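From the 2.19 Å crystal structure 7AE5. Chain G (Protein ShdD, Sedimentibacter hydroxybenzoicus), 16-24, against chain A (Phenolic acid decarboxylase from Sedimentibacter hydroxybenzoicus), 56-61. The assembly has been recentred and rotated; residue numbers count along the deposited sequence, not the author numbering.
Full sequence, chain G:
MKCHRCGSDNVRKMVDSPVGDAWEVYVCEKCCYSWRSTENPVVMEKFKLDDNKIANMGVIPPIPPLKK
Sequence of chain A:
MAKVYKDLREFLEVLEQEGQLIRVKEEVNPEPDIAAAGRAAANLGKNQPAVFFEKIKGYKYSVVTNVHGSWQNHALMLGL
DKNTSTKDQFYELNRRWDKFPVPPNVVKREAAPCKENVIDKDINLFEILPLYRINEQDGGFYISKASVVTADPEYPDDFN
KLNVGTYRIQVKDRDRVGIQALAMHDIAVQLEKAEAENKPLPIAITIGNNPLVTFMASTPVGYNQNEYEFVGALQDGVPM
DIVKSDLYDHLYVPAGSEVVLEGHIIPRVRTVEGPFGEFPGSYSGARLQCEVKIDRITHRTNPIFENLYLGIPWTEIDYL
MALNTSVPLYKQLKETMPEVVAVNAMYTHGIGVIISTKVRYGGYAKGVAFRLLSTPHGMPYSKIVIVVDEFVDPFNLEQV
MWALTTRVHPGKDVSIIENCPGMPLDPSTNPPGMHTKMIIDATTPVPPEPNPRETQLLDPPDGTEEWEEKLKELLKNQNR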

# COMPACT_ATOMS: atom_id res chain seq x y z
N ASP G 16 -38.39 33.50 38.34
CA ASP G 16 -39.76 33.31 37.89
C ASP G 16 -39.90 33.86 36.48
O ASP G 16 -38.98 34.46 35.92
CB ASP G 16 -40.75 34.01 38.82
CG ASP G 16 -41.07 33.20 40.05
OD1 ASP G 16 -42.11 32.51 40.05
OD2 ASP G 16 -40.28 33.26 41.02
N SER G 17 -41.07 33.64 35.90
CA SER G 17 -41.40 34.30 34.64
C SER G 17 -41.44 35.80 34.87
O SER G 17 -42.19 36.27 35.74
CB SER G 17 -42.74 33.81 34.10
OG SER G 17 -42.99 32.47 34.47
N PRO G 18 -40.64 36.59 34.15
CA PRO G 18 -40.74 38.05 34.29
C PRO G 18 -42.09 38.59 33.85
O PRO G 18 -42.52 39.64 34.34
CB PRO G 18 -39.60 38.58 33.40
CG PRO G 18 -38.67 37.42 33.24
CD PRO G 18 -39.53 36.20 33.26
N VAL G 19 -42.77 37.90 32.93
CA VAL G 19 -44.12 38.26 32.50
C VAL G 19 -45.06 37.15 32.95
O VAL G 19 -44.93 36.00 32.49
CB VAL G 19 -44.19 38.47 30.98
CG1 VAL G 19 -45.63 38.71 30.55
CG2 VAL G 19 -43.30 39.63 30.56
N GLY G 20 -45.99 37.48 33.84
CA GLY G 20 -46.95 36.51 34.31
C GLY G 20 -46.32 35.41 35.15
O GLY G 20 -45.20 35.52 35.65
N ASP G 21 -47.08 34.32 35.29
CA ASP G 21 -46.61 33.15 36.01
C ASP G 21 -46.63 31.93 35.09
O ASP G 21 -47.21 30.90 35.43
CB ASP G 21 -47.47 32.89 37.25
CG ASP G 21 -48.94 33.14 37.00
OD1 ASP G 21 -49.35 34.32 36.97
OD2 ASP G 21 -49.69 32.15 36.82
N ALA G 22 -45.99 32.05 33.93
CA ALA G 22 -46.03 30.98 32.94
C ALA G 22 -45.09 29.84 33.28
O ALA G 22 -45.37 28.69 32.94
CB ALA G 22 -45.70 31.53 31.55
N TRP G 23 -43.98 30.13 33.96
CA TRP G 23 -42.98 29.10 34.26
C TRP G 23 -42.04 29.63 35.33
O TRP G 23 -42.01 30.82 35.63
CB TRP G 23 -42.20 28.70 33.01
CG TRP G 23 -41.73 29.87 32.19
CD1 TRP G 23 -42.30 30.34 31.04
CD2 TRP G 23 -40.60 30.72 32.45
NE1 TRP G 23 -41.60 31.43 30.57
CE2 TRP G 23 -40.55 31.68 31.42
CE3 TRP G 23 -39.63 30.75 33.46
CZ2 TRP G 23 -39.57 32.66 31.37
CZ3 TRP G 23 -38.66 31.73 33.41
CH2 TRP G 23 -38.63 32.68 32.37
N GLU G 24 -41.26 28.71 35.90
CA GLU G 24 -40.14 29.03 36.77
C GLU G 24 -38.92 28.26 36.28
O GLU G 24 -39.03 27.31 35.50
CB GLU G 24 -40.42 28.69 38.24
CG GLU G 24 -41.85 28.93 38.68
CD GLU G 24 -42.71 27.68 38.59
OE1 GLU G 24 -42.29 26.63 39.13
OE2 GLU G 24 -43.80 27.75 37.99
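Chain A (56-61) IKGYKY

Chain A meets chain G through a tight turn rather than a helix or a paired strand; neither stretch forms a regular helix or strand across the contact, and no crossing angle applies. Residues Ile56(A) to Tyr59(A) make a type II beta turn, closed by a hydrogen bond from Tyr59(A) N to Ile56(A) O at 2.9 Å. Its corner residues, Lys57(A) at phi/psi -61/128° and Gly58(A) at 95/-17°, carry the turn against chain G. The chain G stretch doubles back on itself, so that Ser17(G) lies beside Trp23(G); Ser17(G) N gives a weak hydrogen bond to Trp23(G) O at 3.0 Å, though the position of Trp23(G) O is less certain. Between them, Gly20(G) has a positive phi of 67°, a value that favours glycine, and makes no contact with this stretch of chain A.

The backbones come nearest at Val19(G) and Gly58(A), whose CA atoms are 4.7 Å apart. Here Val19(G) N donates a hydrogen bond to Gly58(A) O at 3.0 Å, with an angle of 147° at the hydrogen. In the other direction, Gly58(A) CA points a C-H toward Val19(G) O at 3.6 Å, so the two residues face each other through both backbones. The same carbonyl, Gly58(A) O, also lies 3.1 Å from Pro18(G) CD.

Trp23(G), with chi1 at 46° (p), supplies the second hydrogen bond: its NE1 donates to Lys57(A) O at 2.8 Å, and the nearly straight angle of 168° places the acceptor at the indole edge, close to the ring plane. Gly58(A) CA is 3.4 Å from Trp23(G) NE1, which leaves no room for a side chain: an ideal CB would stand 2.0 Å from that nitrogen and would also jam against the carbonyl O of Lys57(A). Local backbone and partner thus both call for glycine.

Although its CA-to-CB bond points away, Tyr59(A) brings its ring back to the tryptophan. Trp23(G) CZ2 lies over one face of the tyrosine ring, 3.5 Å from Tyr59(A) CZ; the two six-membered rings are oblique, with centroids 5.0 Å apart and planes at 50°. Tyr59(A) OH is hydrogen-bonded elsewhere in the structure.

Further van der Waals contacts lie around Gly58(A). Ala22(G) CB rests 3.7 Å from Lys57(A) CG, against the aliphatic part of the lysine. Val19(G), chi1 175° (t), has its CA-to-CB bond directed toward this stretch of chain A and sets CG2 3.8 Å from Tyr59(A) O and 4.2 Å from Lys60(A) CB, the last side-chain atom modelled for that lysine. In all, the two stretches bury 367 Å² between them, both sides summed.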

# COMPACT_ATOMS: atom_id res chain seq x y z
N ILE A 56 -42.05 35.57 23.19
CA ILE A 56 -41.82 34.26 23.78
C ILE A 56 -42.50 34.24 25.14
O ILE A 56 -42.38 35.20 25.91
CB ILE A 56 -40.31 33.95 23.91
CG1 ILE A 56 -39.60 34.18 22.58
CG2 ILE A 56 -40.09 32.52 24.38
CD1 ILE A 56 -38.87 35.51 22.49
N LYS A 57 -43.23 33.16 25.43
CA LYS A 57 -44.06 33.12 26.62
C LYS A 57 -43.22 33.28 27.88
O LYS A 57 -42.24 32.56 28.09
CB LYS A 57 -44.85 31.82 26.70
CG LYS A 57 -45.80 31.78 27.90
CD LYS A 57 -46.51 30.44 28.06
CE LYS A 57 -45.78 29.34 27.31
NZ LYS A 57 -46.15 27.97 27.78
N GLY A 58 -43.61 34.24 28.72
CA GLY A 58 -42.91 34.55 29.94
C GLY A 58 -41.91 35.69 29.82
O GLY A 58 -41.50 36.24 30.84
N TYR A 59 -41.52 36.05 28.60
CA TYR A 59 -40.51 37.06 28.36
C TYR A 59 -41.12 38.32 27.78
O TYR A 59 -42.22 38.31 27.21
CB TYR A 59 -39.42 36.53 27.43
CG TYR A 59 -38.54 35.47 28.06
CD1 TYR A 59 -37.69 35.79 29.11
CD2 TYR A 59 -38.57 34.16 27.61
CE1 TYR A 59 -36.88 34.82 29.69
CE2 TYR A 59 -37.77 33.19 28.18
CZ TYR A 59 -36.93 33.52 29.22
OH TYR A 59 -36.13 32.56 29.79
N LYS A 60 -40.39 39.43 27.92
CA LYS A 60 -40.86 40.72 27.44
C LYS A 60 -40.38 41.04 26.03
O LYS A 60 -41.14 41.61 25.24
CB LYS A 60 -40.41 41.83 28.40
N TYR A 61 -39.14 40.68 25.69
CA TYR A 61 -38.51 41.11 24.46
C TYR A 61 -38.36 39.93 23.49
O TYR A 61 -38.93 38.85 23.69
CB TYR A 61 -37.18 41.78 24.77
CG TYR A 61 -37.30 42.89 25.79
CD1 TYR A 61 -36.58 42.85 26.97
CD2 TYR A 61 -38.16 43.96 25.58
CE1 TYR A 61 -36.69 43.86 27.91
CE2 TYR A 61 -38.28 44.98 26.51
CZ TYR A 61 -37.55 44.92 27.68
OH TYR A 61 -37.66 45.93 28.61